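Local coordinates for protein CRISPR system Cmr subunit Cmr1-1 (Pyrococcus furiosus, PDB 4W8Z) that binds RNA and, together with Cmr6, caps one end of the elongated type III-B Cmr ribonucleoprotein complex in CRISPR antiviral defence, at residues T183-I188 with K192-R197; L141-L146 with E174-L179; S16-H21 with K235-V240; V228-P233 with G287-G292. All coordinates share one frame; numbering follows the deposited sequence.

Interaction 1. Residues T183-I188 with K192-R197; sequences TEFNSI and KDSLKR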
loop_
_atom_site.group_PDB
_atom_site.type_symbol
_atom_site.label_atom_id
_atom_site.label_comp_id
_atom_site.label_asym_id
_atom_site.label_seq_id
_atom_site.Cartn_x
_atom_site.Cartn_y
_atom_site.Cartn_z
ATOM N N THR A 183 -13.269 -12.738 1.249
ATOM C CA THR A 183 -13.301 -11.333 1.651
ATOM C C THR A 183 -12.544 -11.149 2.961
ATOM O O THR A 183 -12.506 -10.055 3.527
ATOM C CB THR A 183 -14.740 -10.814 1.806
ATOM O OG1 THR A 183 -15.479 -11.700 2.652
ATOM C CG2 THR A 183 -15.420 -10.735 0.456
ATOM N N GLU A 184 -11.935 -12.233 3.425
ATOM C CA GLU A 184 -11.135 -12.216 4.637
ATOM C C GLU A 184 -10.174 -13.403 4.632
ATOM O O GLU A 184 -10.431 -14.417 3.980
ATOM C CB GLU A 184 -12.025 -12.249 5.882
ATOM C CG GLU A 184 -12.894 -13.492 6.003
ATOM C CD GLU A 184 -14.092 -13.468 5.067
ATOM O OE1 GLU A 184 -14.901 -12.517 5.159
ATOM O OE2 GLU A 184 -14.215 -14.392 4.230
ATOM N N PHE A 185 -9.067 -13.272 5.357
ATOM C CA PHE A 185 -8.072 -14.333 5.435
ATOM C C PHE A 185 -8.183 -15.083 6.763
ATOM O O PHE A 185 -7.993 -14.502 7.834
ATOM C CB PHE A 185 -6.657 -13.762 5.268
ATOM C CG PHE A 185 -6.421 -13.088 3.947
ATOM C CD1 PHE A 185 -6.840 -13.674 2.764
ATOM C CD2 PHE A 185 -5.774 -11.863 3.890
ATOM C CE1 PHE A 185 -6.618 -13.047 1.541
ATOM C CE2 PHE A 185 -5.548 -11.229 2.674
ATOM C CZ PHE A 185 -5.975 -11.819 1.498
ATOM N N ASN A 186 -8.493 -16.375 6.688
ATOM C CA ASN A 186 -8.576 -17.213 7.879
ATOM C C ASN A 186 -7.225 -17.807 8.253
ATOM O O ASN A 186 -6.996 -18.182 9.400
ATOM C CB ASN A 186 -9.598 -18.328 7.672
ATOM C CG ASN A 186 -11.022 -17.848 7.849
ATOM O OD1 ASN A 186 -11.265 -16.665 8.071
ATOM N ND2 ASN A 186 -11.973 -18.765 7.751
ATOM N N SER A 187 -6.334 -17.894 7.274
ATOM C CA SER A 187 -4.989 -18.394 7.506
ATOM C C SER A 187 -4.012 -17.690 6.578
ATOM O O SER A 187 -4.426 -17.020 5.634
ATOM C CB SER A 187 -4.925 -19.900 7.284
ATOM O OG SER A 187 -5.050 -20.200 5.906
ATOM N N ILE A 188 -2.718 -17.845 6.843
ATOM C CA ILE A 188 -1.689 -17.295 5.969
ATOM C C ILE A 188 -1.715 -18.025 4.630
ATOM O O ILE A 188 -1.421 -17.448 3.581
ATOM C CB ILE A 188 -0.284 -17.397 6.613
ATOM C CG1 ILE A 188 -0.215 -16.519 7.865
ATOM C CG2 ILE A 188 0.814 -16.999 5.627
ATOM C CD1 ILE A 188 1.183 -16.358 8.434
ATOM N N LYS A 192 -1.653 -16.762 0.778
ATOM C CA LYS A 192 -0.743 -17.260 -0.253
ATOM C C LYS A 192 -1.496 -17.704 -1.504
ATOM O O LYS A 192 -1.143 -17.330 -2.620
ATOM C CB LYS A 192 0.087 -18.432 0.270
ATOM C CG LYS A 192 1.150 -18.089 1.297
ATOM C CD LYS A 192 2.269 -19.123 1.228
ATOM C CE LYS A 192 2.818 -19.485 2.599
ATOM N NZ LYS A 192 3.791 -20.618 2.501
ATOM N N ASP A 193 -2.539 -18.502 -1.304
ATOM C CA ASP A 193 -3.282 -19.083 -2.414
ATOM C C ASP A 193 -4.079 -18.043 -3.198
ATOM O O ASP A 193 -4.227 -18.156 -4.415
ATOM C CB ASP A 193 -4.219 -20.177 -1.904
ATOM C CG ASP A 193 -3.473 -21.416 -1.439
ATOM O OD1 ASP A 193 -2.244 -21.502 -1.658
ATOM O OD2 ASP A 193 -4.127 -22.312 -0.864
ATOM N N SER A 194 -4.590 -17.035 -2.499
ATOM C CA SER A 194 -5.372 -15.989 -3.143
ATOM C C SER A 194 -4.521 -15.161 -4.093
ATOM O O SER A 194 -4.964 -14.817 -5.188
ATOM C CB SER A 194 -6.016 -15.080 -2.101
ATOM O OG SER A 194 -7.025 -15.765 -1.384
ATOM N N LEU A 195 -3.301 -14.840 -3.675
ATOM C CA LEU A 195 -2.394 -14.081 -4.533
ATOM C C LEU A 195 -2.116 -14.823 -5.833
ATOM O O LEU A 195 -2.134 -14.225 -6.907
ATOM C CB LEU A 195 -1.078 -13.782 -3.814
ATOM C CG LEU A 195 -1.158 -12.803 -2.641
ATOM C CD1 LEU A 195 0.223 -12.334 -2.239
ATOM C CD2 LEU A 195 -2.044 -11.620 -2.992
ATOM N N LYS A 196 -1.872 -16.124 -5.733
ATOM C CA LYS A 196 -1.659 -16.952 -6.913
ATOM C C LYS A 196 -2.896 -16.934 -7.808
ATOM O O LYS A 196 -2.795 -16.791 -9.027
ATOM C CB LYS A 196 -1.318 -18.384 -6.501
ATOM C CG LYS A 196 -0.681 -19.230 -7.596
ATOM C CD LYS A 196 -1.533 -20.451 -7.917
ATOM C CE LYS A 196 -0.749 -21.481 -8.713
ATOM N NZ LYS A 196 0.332 -22.101 -7.893
ATOM N N ARG A 197 -4.062 -17.070 -7.187
ATOM C CA ARG A 197 -5.328 -17.053 -7.903
ATOM C C ARG A 197 -5.551 -15.731 -8.637
ATOM O O ARG A 197 -5.917 -15.722 -9.814
ATOM C CB ARG A 197 -6.475 -17.320 -6.932
ATOM C CG ARG A 197 -7.860 -17.030 -7.485
ATOM C CD ARG A 197 -8.187 -17.932 -8.656
ATOM N NE ARG A 197 -7.749 -19.306 -8.431
ATOM C CZ ARG A 197 -8.447 -20.217 -7.763
ATOM N NH1 ARG A 197 -9.622 -19.905 -7.238
ATOM N NH2 ARG A 197 -7.960 -21.439 -7.616
#
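I188 and K192 form the first turn of helix 188-206, where the connection from helix 174-178 runs into an N-capped helix. Its hydrogen bond is the ordinary i to i+4 one: K192 N gives its proton to I188 O at 2.9 Å, with a nearly straight N-H...O angle of 164°. S187 occupies the N-cap, a place that suits a short hydroxyl side chain, and its OG bonds E190 N, a backbone amide in the first turn that has no helical carbonyl before it. Separately, E190 OE1 accepts from N186 N, just before the cap.

Van der Waals contact here is modest. The CG2 methyl of I188 lies 4.4 Å from CE of K192, and the aliphatic part of the lysine passes I188 O, with CG at 3.5 Å from that oxygen. A long, flexible chain suits the position, since its methylenes can pack beside I188 in a place that is only partly exposed.

F185 fills the buried side, where its ring stacks with F191 and also touches W147 and S151 of helix 136-152. S194, whose hydroxyl bonds E190 O, stands at the ring edge near its plane, with OG 4.0 Å from F185 CE1.

Interaction 2. Residues L141-L146 with E174-L179; sequences LATLSL and EVLEDL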
loop_
_atom_site.group_PDB
_atom_site.type_symbol
_atom_site.label_atom_id
_atom_site.label_comp_id
_atom_site.label_asym_id
_atom_site.label_seq_id
_atom_site.Cartn_x
_atom_site.Cartn_y
_atom_site.Cartn_z
ATOM N N LEU A 141 -12.202 -6.992 -13.402
ATOM C CA LEU A 141 -10.941 -6.284 -13.218
ATOM C C LEU A 141 -11.035 -5.185 -12.156
ATOM O O LEU A 141 -10.067 -4.908 -11.447
ATOM C CB LEU A 141 -10.477 -5.690 -14.548
ATOM C CG LEU A 141 -10.049 -6.709 -15.604
ATOM C CD1 LEU A 141 -9.836 -6.036 -16.945
ATOM C CD2 LEU A 141 -8.791 -7.422 -15.156
ATOM N N ALA A 142 -12.201 -4.560 -12.050
ATOM C CA ALA A 142 -12.425 -3.534 -11.040
ATOM C C ALA A 142 -12.401 -4.146 -9.642
ATOM O O ALA A 142 -11.765 -3.618 -8.731
ATOM C CB ALA A 142 -13.745 -2.820 -11.290
ATOM N N THR A 143 -13.095 -5.270 -9.485
ATOM C CA THR A 143 -13.178 -5.952 -8.198
ATOM C C THR A 143 -11.823 -6.523 -7.779
ATOM O O THR A 143 -11.439 -6.436 -6.609
ATOM C CB THR A 143 -14.239 -7.072 -8.236
ATOM O OG1 THR A 143 -15.541 -6.489 -8.113
ATOM C CG2 THR A 143 -14.041 -8.056 -7.100
ATOM N N LEU A 144 -11.096 -7.089 -8.735
ATOM C CA LEU A 144 -9.749 -7.580 -8.467
ATOM C C LEU A 144 -8.865 -6.454 -7.950
ATOM O O LEU A 144 -8.103 -6.637 -7.001
ATOM C CB LEU A 144 -9.142 -8.201 -9.722
ATOM C CG LEU A 144 -9.573 -9.642 -10.002
ATOM C CD1 LEU A 144 -9.226 -10.039 -11.414
ATOM C CD2 LEU A 144 -8.925 -10.593 -9.010
ATOM N N SER A 145 -8.981 -5.284 -8.574
ATOM C CA SER A 145 -8.246 -4.100 -8.139
ATOM C C SER A 145 -8.546 -3.759 -6.689
ATOM O O SER A 145 -7.629 -3.587 -5.882
ATOM C CB SER A 145 -8.586 -2.908 -9.026
ATOM O OG SER A 145 -8.139 -3.132 -10.348
ATOM N N LEU A 146 -9.832 -3.664 -6.364
ATOM C CA LEU A 146 -10.263 -3.354 -5.005
ATOM C C LEU A 146 -9.816 -4.428 -4.021
ATOM O O LEU A 146 -9.393 -4.112 -2.907
ATOM C CB LEU A 146 -11.780 -3.190 -4.944
ATOM C CG LEU A 146 -12.378 -2.973 -3.553
ATOM C CD1 LEU A 146 -11.745 -1.786 -2.857
ATOM C CD2 LEU A 146 -13.863 -2.772 -3.673
ATOM N N GLU A 174 -20.502 -11.281 -6.671
ATOM C CA GLU A 174 -20.590 -12.459 -7.517
ATOM C C GLU A 174 -19.243 -12.726 -8.174
ATOM O O GLU A 174 -18.915 -13.871 -8.484
ATOM C CB GLU A 174 -21.678 -12.292 -8.579
ATOM C CG GLU A 174 -23.094 -12.335 -8.027
ATOM C CD GLU A 174 -24.151 -12.332 -9.119
ATOM O OE1 GLU A 174 -23.781 -12.435 -10.311
ATOM O OE2 GLU A 174 -25.353 -12.229 -8.786
ATOM N N VAL A 175 -18.460 -11.668 -8.372
ATOM C CA VAL A 175 -17.146 -11.802 -8.995
ATOM C C VAL A 175 -16.173 -12.568 -8.101
ATOM O O VAL A 175 -15.517 -13.501 -8.558
ATOM C CB VAL A 175 -16.541 -10.433 -9.342
ATOM C CG1 VAL A 175 -15.094 -10.594 -9.784
ATOM C CG2 VAL A 175 -17.356 -9.760 -10.425
ATOM N N LEU A 176 -16.084 -12.179 -6.833
ATOM C CA LEU A 176 -15.228 -12.885 -5.884
ATOM C C LEU A 176 -15.694 -14.322 -5.678
ATOM O O LEU A 176 -14.878 -15.225 -5.500
ATOM C CB LEU A 176 -15.187 -12.157 -4.542
ATOM C CG LEU A 176 -14.422 -10.832 -4.508
ATOM C CD1 LEU A 176 -14.263 -10.347 -3.064
ATOM C CD2 LEU A 176 -13.068 -10.952 -5.210
ATOM N N GLU A 177 -17.007 -14.523 -5.693
ATOM C CA GLU A 177 -17.587 -15.856 -5.598
ATOM C C GLU A 177 -17.146 -16.702 -6.793
ATOM O O GLU A 177 -16.696 -17.837 -6.639
ATOM C CB GLU A 177 -19.114 -15.761 -5.530
ATOM C CG GLU A 177 -19.826 -17.057 -5.196
ATOM C CD GLU A 177 -21.332 -16.879 -5.055
ATOM O OE1 GLU A 177 -21.870 -15.849 -5.520
ATOM O OE2 GLU A 177 -21.978 -17.773 -4.469
ATOM N N ASP A 178 -17.259 -16.118 -7.982
ATOM C CA ASP A 178 -16.900 -16.783 -9.227
ATOM C C ASP A 178 -15.433 -17.207 -9.258
ATOM O O ASP A 178 -15.110 -18.325 -9.662
ATOM C CB ASP A 178 -17.198 -15.860 -10.408
ATOM C CG ASP A 178 -17.864 -16.582 -11.561
ATOM O OD1 ASP A 178 -18.820 -17.351 -11.313
ATOM O OD2 ASP A 178 -17.427 -16.378 -12.715
ATOM N N LEU A 179 -14.550 -16.314 -8.821
ATOM C CA LEU A 179 -13.112 -16.549 -8.888
ATOM C C LEU A 179 -12.598 -17.431 -7.751
ATOM O O LEU A 179 -11.417 -17.774 -7.713
ATOM C CB LEU A 179 -12.358 -15.218 -8.880
ATOM C CG LEU A 179 -12.675 -14.211 -9.985
ATOM C CD1 LEU A 179 -11.762 -13.016 -9.862
ATOM C CD2 LEU A 179 -12.528 -14.853 -11.349
#
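T143 lays its CG2 methyl over the isobutyl group of L176, reaching CD2 at 3.6 Å and CG at 3.8 Å as the two side chains cross obliquely. The same methyl meets V175 CG1 at 3.8 Å, so one threonine branch sits against two consecutive residues of helix 174-178. With chi1 at -78°, CG2 is the branch anti to the backbone N and takes the contact, while OG1 lies beside the N; the hydroxyl makes weak hydrogen bonds to I139 O, one turn back, and to the E10 carboxylate. That carboxylate also accepts weakly from E174 N and V175 N, at the start of the short helix. V175 in turn presents CG1 rather than CG2, because chi1 of 171° carries that branch across the gap.

The next residue, L144, meets L179, one turn beyond V175, through methyl groups, L144 CD2 to L179 CD1 at 3.8 Å. Both leucines also pack on helix 188-206, L144 on V198 and T202 and L179 on V201. The contact therefore seals the short helix that follows strand 166-172 against helix 136-152 of the N-terminal ferredoxin-like RAMP fold, with F12 of strand 8-16 touching both T143 and L176.

No hydrogen bond joins the two segments. Cohesion comes from excluding water and from close-fitting branched side chains, and all five touching residues are buried, while the charged E174, E177 and D178 remain exposed.

Interaction 3. Residues S16-H21 with K235-V240; sequences SITSTH and KNTWEV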
loop_
_atom_site.group_PDB
_atom_site.type_symbol
_atom_site.label_atom_id
_atom_site.label_comp_id
_atom_site.label_asym_id
_atom_site.label_seq_id
_atom_site.Cartn_x
_atom_site.Cartn_y
_atom_site.Cartn_z
ATOM N N SER A 16 -11.684 0.723 8.401
ATOM C CA SER A 16 -10.310 1.069 8.737
ATOM C C SER A 16 -9.792 0.219 9.897
ATOM O O SER A 16 -10.428 0.120 10.948
ATOM C CB SER A 16 -10.199 2.554 9.088
ATOM O OG SER A 16 -10.591 3.364 7.994
ATOM N N ILE A 17 -8.636 -0.402 9.694
ATOM C CA ILE A 17 -7.954 -1.117 10.762
ATOM C C ILE A 17 -7.038 -0.155 11.511
ATOM O O ILE A 17 -6.928 -0.206 12.737
ATOM C CB ILE A 17 -7.144 -2.300 10.217
ATOM C CG1 ILE A 17 -8.086 -3.399 9.726
ATOM C CG2 ILE A 17 -6.190 -2.835 11.269
ATOM C CD1 ILE A 17 -7.403 -4.451 8.882
ATOM N N THR A 18 -6.390 0.733 10.764
ATOM C CA THR A 18 -5.539 1.760 11.350
ATOM C C THR A 18 -6.098 3.147 11.057
ATOM O O THR A 18 -6.963 3.300 10.191
ATOM C CB THR A 18 -4.094 1.675 10.819
ATOM O OG1 THR A 18 -4.107 1.669 9.385
ATOM C CG2 THR A 18 -3.409 0.415 11.321
ATOM N N SER A 19 -5.605 4.148 11.783
ATOM C CA SER A 19 -6.034 5.533 11.606
ATOM C C SER A 19 -5.928 5.939 10.145
ATOM O O SER A 19 -4.903 5.708 9.503
ATOM C CB SER A 19 -5.196 6.472 12.474
ATOM O OG SER A 19 -5.154 6.023 13.820
ATOM N N THR A 20 -6.995 6.530 9.618
ATOM C CA THR A 20 -7.062 6.859 8.198
ATOM C C THR A 20 -7.118 8.368 8.005
ATOM O O THR A 20 -7.878 9.053 8.682
ATOM C CB THR A 20 -8.286 6.191 7.527
ATOM O OG1 THR A 20 -8.170 4.766 7.633
ATOM C CG2 THR A 20 -8.374 6.572 6.059
ATOM N N HIS A 21 -6.305 8.881 7.085
ATOM C CA HIS A 21 -6.209 10.318 6.861
ATOM C C HIS A 21 -6.430 10.703 5.397
ATOM O O HIS A 21 -5.503 10.676 4.587
ATOM C CB HIS A 21 -4.850 10.826 7.336
ATOM C CG HIS A 21 -4.635 10.667 8.808
ATOM N ND1 HIS A 21 -4.807 11.701 9.703
ATOM C CD2 HIS A 21 -4.272 9.590 9.544
ATOM C CE1 HIS A 21 -4.553 11.271 10.924
ATOM N NE2 HIS A 21 -4.227 9.991 10.856
ATOM N N LYS A 235 -0.869 -8.551 20.102
ATOM C CA LYS A 235 -1.981 -8.430 21.040
ATOM C C LYS A 235 -3.117 -7.647 20.405
ATOM O O LYS A 235 -4.277 -8.051 20.450
ATOM C CB LYS A 235 -1.535 -7.740 22.330
ATOM C CG LYS A 235 -1.000 -8.661 23.407
ATOM C CD LYS A 235 -0.888 -7.903 24.717
ATOM C CE LYS A 235 -2.208 -7.222 25.060
ATOM N NZ LYS A 235 -2.090 -6.316 26.235
ATOM N N ASN A 236 -2.758 -6.516 19.812
ATOM C CA ASN A 236 -3.711 -5.628 19.172
ATOM C C ASN A 236 -3.022 -4.881 18.043
ATOM O O ASN A 236 -1.824 -5.058 17.823
ATOM C CB ASN A 236 -4.299 -4.648 20.187
ATOM C CG ASN A 236 -3.232 -3.955 21.007
ATOM O OD1 ASN A 236 -2.463 -3.153 20.487
ATOM N ND2 ASN A 236 -3.180 -4.260 22.295
ATOM N N THR A 237 -3.773 -4.042 17.339
ATOM C CA THR A 237 -3.233 -3.312 16.201
ATOM C C THR A 237 -2.125 -2.360 16.635
ATOM O O THR A 237 -1.068 -2.306 16.010
ATOM C CB THR A 237 -4.330 -2.519 15.469
ATOM O OG1 THR A 237 -5.395 -3.403 15.104
ATOM C CG2 THR A 237 -3.772 -1.861 14.214
ATOM N N TRP A 238 -2.368 -1.624 17.712
ATOM C CA TRP A 238 -1.413 -0.632 18.190
ATOM C C TRP A 238 -0.053 -1.252 18.510
ATOM O O TRP A 238 0.981 -0.612 18.326
ATOM C CB TRP A 238 -1.960 0.090 19.424
ATOM C CG TRP A 238 -3.052 1.080 19.137
ATOM C CD1 TRP A 238 -4.348 1.016 19.560
ATOM C CD2 TRP A 238 -2.940 2.288 18.369
ATOM N NE1 TRP A 238 -5.049 2.108 19.106
ATOM C CE2 TRP A 238 -4.208 2.903 18.373
ATOM C CE3 TRP A 238 -1.892 2.910 17.683
ATOM C CZ2 TRP A 238 -4.454 4.107 17.715
ATOM C CZ3 TRP A 238 -2.139 4.106 17.030
ATOM C CH2 TRP A 238 -3.408 4.690 17.052
ATOM N N GLU A 239 -0.057 -2.495 18.982
ATOM C CA GLU A 239 1.187 -3.179 19.312
ATOM C C GLU A 239 2.004 -3.429 18.050
ATOM O O GLU A 239 3.225 -3.272 18.049
ATOM C CB GLU A 239 0.915 -4.500 20.033
ATOM C CG GLU A 239 2.147 -5.081 20.718
ATOM C CD GLU A 239 1.967 -6.531 21.122
ATOM O OE1 GLU A 239 1.724 -7.371 20.231
ATOM O OE2 GLU A 239 2.066 -6.831 22.332
ATOM N N VAL A 240 1.319 -3.814 16.978
ATOM C CA VAL A 240 1.956 -4.026 15.684
ATOM C C VAL A 240 2.556 -2.728 15.152
ATOM O O VAL A 240 3.715 -2.691 14.740
ATOM C CB VAL A 240 0.960 -4.591 14.656
ATOM C CG1 VAL A 240 1.534 -4.513 13.248
ATOM C CG2 VAL A 240 0.587 -6.021 15.018
#
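T237 and T18 meet methyl to methyl, CG2 to CG2 at 3.7 Å, in the tight half of a contact that joins the loop after strand 8-16 to the start of helix 237-264. Their side chains cross at about a right angle, and I17 does the same, bringing its CG2 to 3.9 Å from T237 CG2 and 4.0 Å from T237 OG1. The T18 torsion explains which branch is offered: with chi1 at 52°, OG1 lies between the backbone N and the carbonyl carbon, where it bonds G162 O and S165 N, while CG2 is left to face the helix. Threonine suits this position because one branch serves the loop and the other the interface. V288 of strand 284-291 packs on I17, T18 and T237 and completes this apolar patch.

The other half is looser. S19 OG approaches W238 CH2 obliquely, at 3.9 Å, with no hydrogen bond between them. The indole is only partly buried; it makes a cation-pi contact with K99 and touches V101, while P123 and W105 pack on S19. Toward solvent, the helix start is secured by its own residues. N236 is the N-cap, its OD1 accepting from E239 N at 2.9 Å, and E239 OE1 takes the K235 N proton at the same length, from above the carboxylate plane.

Across the join, then, only van der Waals contact operates. T18 OG1, N236 OD1 and E239 OE1 are bonded within their own sides, and the two surfaces meet chiefly through methyl groups.

Interaction 4. Residues V228-P233 with G287-G292; sequences VEVFGP and GVVEIG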
loop_
_atom_site.group_PDB
_atom_site.type_symbol
_atom_site.label_atom_id
_atom_site.label_comp_id
_atom_site.label_asym_id
_atom_site.label_seq_id
_atom_site.Cartn_x
_atom_site.Cartn_y
_atom_site.Cartn_z
ATOM N N VAL A 228 5.933 -10.143 -0.485
ATOM C CA VAL A 228 4.970 -9.839 0.559
ATOM C C VAL A 228 5.280 -10.688 1.780
ATOM O O VAL A 228 5.420 -11.904 1.677
ATOM C CB VAL A 228 3.517 -10.084 0.098
ATOM C CG1 VAL A 228 2.544 -9.701 1.195
ATOM C CG2 VAL A 228 3.215 -9.294 -1.164
ATOM N N GLU A 229 5.400 -10.033 2.931
ATOM C CA GLU A 229 5.733 -10.703 4.183
ATOM C C GLU A 229 4.811 -10.251 5.305
ATOM O O GLU A 229 4.274 -9.143 5.271
ATOM C CB GLU A 229 7.183 -10.421 4.574
ATOM C CG GLU A 229 8.207 -10.907 3.575
ATOM C CD GLU A 229 9.568 -10.267 3.780
ATOM O OE1 GLU A 229 10.575 -10.867 3.350
ATOM O OE2 GLU A 229 9.631 -9.160 4.358
ATOM N N VAL A 230 4.632 -11.109 6.302
ATOM C CA VAL A 230 3.859 -10.755 7.486
ATOM C C VAL A 230 4.602 -11.154 8.761
ATOM O O VAL A 230 5.508 -11.988 8.733
ATOM C CB VAL A 230 2.467 -11.427 7.498
ATOM C CG1 VAL A 230 1.666 -11.058 6.257
ATOM C CG2 VAL A 230 2.611 -12.938 7.623
ATOM N N PHE A 231 4.218 -10.548 9.878
ATOM C CA PHE A 231 4.724 -10.966 11.180
ATOM C C PHE A 231 3.624 -10.827 12.223
ATOM O O PHE A 231 2.749 -9.969 12.104
ATOM C CB PHE A 231 5.972 -10.163 11.582
ATOM C CG PHE A 231 5.711 -8.706 11.889
ATOM C CD1 PHE A 231 5.251 -8.310 13.137
ATOM C CD2 PHE A 231 5.971 -7.729 10.944
ATOM C CE1 PHE A 231 5.024 -6.977 13.425
ATOM C CE2 PHE A 231 5.750 -6.389 11.228
ATOM C CZ PHE A 231 5.272 -6.015 12.471
ATOM N N GLY A 232 3.674 -11.673 13.243
ATOM C CA GLY A 232 2.676 -11.653 14.292
ATOM C C GLY A 232 2.118 -13.030 14.592
ATOM O O GLY A 232 2.752 -14.041 14.297
ATOM N N PRO A 233 0.909 -13.081 15.164
ATOM C CA PRO A 233 0.031 -11.939 15.449
ATOM C C PRO A 233 0.458 -11.136 16.674
ATOM O O PRO A 233 1.254 -11.623 17.474
ATOM C CB PRO A 233 -1.322 -12.605 15.701
ATOM C CG PRO A 233 -0.959 -13.928 16.283
ATOM C CD PRO A 233 0.295 -14.356 15.575
ATOM N N GLY A 287 1.918 -1.930 6.673
ATOM C CA GLY A 287 0.593 -1.674 7.194
ATOM C C GLY A 287 0.154 -2.867 8.016
ATOM O O GLY A 287 0.987 -3.666 8.441
ATOM N N VAL A 288 -1.151 -2.993 8.237
ATOM C CA VAL A 288 -1.670 -4.068 9.072
ATOM C C VAL A 288 -2.702 -4.910 8.327
ATOM O O VAL A 288 -3.661 -4.381 7.767
ATOM C CB VAL A 288 -2.300 -3.509 10.363
ATOM C CG1 VAL A 288 -2.753 -4.639 11.286
ATOM C CG2 VAL A 288 -1.309 -2.599 11.072
ATOM N N VAL A 289 -2.494 -6.223 8.322
ATOM C CA VAL A 289 -3.448 -7.145 7.728
ATOM C C VAL A 289 -4.085 -7.995 8.827
ATOM O O VAL A 289 -3.427 -8.366 9.802
ATOM C CB VAL A 289 -2.775 -8.048 6.656
ATOM C CG1 VAL A 289 -1.675 -8.915 7.275
ATOM C CG2 VAL A 289 -3.812 -8.907 5.921
ATOM N N GLU A 290 -5.373 -8.283 8.683
ATOM C CA GLU A 290 -6.053 -9.156 9.632
ATOM C C GLU A 290 -6.125 -10.588 9.103
ATOM O O GLU A 290 -6.662 -10.841 8.023
ATOM C CB GLU A 290 -7.452 -8.625 9.938
ATOM C CG GLU A 290 -8.216 -9.462 10.948
ATOM C CD GLU A 290 -9.455 -8.755 11.464
ATOM O OE1 GLU A 290 -9.364 -7.544 11.764
ATOM O OE2 GLU A 290 -10.519 -9.407 11.557
ATOM N N ILE A 291 -5.558 -11.515 9.870
ATOM C CA ILE A 291 -5.571 -12.932 9.517
ATOM C C ILE A 291 -6.101 -13.753 10.686
ATOM O O ILE A 291 -5.535 -13.721 11.780
ATOM C CB ILE A 291 -4.165 -13.447 9.134
ATOM C CG1 ILE A 291 -3.496 -12.499 8.137
ATOM C CG2 ILE A 291 -4.252 -14.848 8.557
ATOM C CD1 ILE A 291 -2.058 -12.850 7.824
ATOM N N GLY A 292 -7.189 -14.480 10.461
ATOM C CA GLY A 292 -7.793 -15.271 11.515
ATOM C C GLY A 292 -8.277 -14.413 12.673
ATOM O O GLY A 292 -8.260 -14.842 13.825
#
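Strands 226-231 and 284-291 belong to the second, C-terminal ferredoxin-like RAMP fold, where helix 237-264 links them in a split beta-alpha-beta crossover. V230 and V289 meet on the sheet face that looks away from that helix. The two strands run parallel without pairing, because strand 294-302 is inserted between them and is antiparallel to both; the nearest alpha carbons, those of V230 and V289, are 8.2 Å apart and no hydrogen bond joins the segments.

Side chains span this gap. The CB atoms of V230, V289 and I291 all point toward the partner strand, as expected for V289 and I291 two residues apart in an extended chain. V230 and V289 cross at about a right angle. In V289 chi1 is 62°, which places CG1 between the backbone N and the carbonyl carbon and on the side of V230. Valine and isoleucine suit such strands: wholly apolar, they crowd the backbone by branching at CB and so fit the extended conformation.

The alternate residues serve the other face: F231 meets F244 edge-to-face and V288 touches V240, both on helix 237-264. E229 is buried too; its OE1 makes salt bridges to K301 and K337, which probably offset its charge.

R298 and Y296 of strand 294-302 touch V289 and I291 respectively. V230 CG1 is the atom common to both contacts across the strands, 4.1 Å from V289 CG1 and 4.4 Å from I291 CD1.

How the interactions relate
Interactions 1, 4 and 3 form a chain of neighbouring contacts, with centres 12 Å apart at each step. Interaction 4 links interactions 1 and 3: F185 O of interaction 1 lies 2.7 Å from G292 N, a probable hydrogen bond, and I188 CD1 packs on V230 CG2 at 3.8 Å. From the strand's other face, V288 CG2 reaches T18 CG2 of interaction 3 at 3.7 Å. Interaction 2 joins interaction 1 through a probable hydrogen bond of 2.8 Å from R197 NH1 to L179 O; its centre is 26 Å from that of interaction 3. Interaction 2 lies on the N-terminal side, interaction 4 in the C-terminal fold, and interaction 3 joins the two.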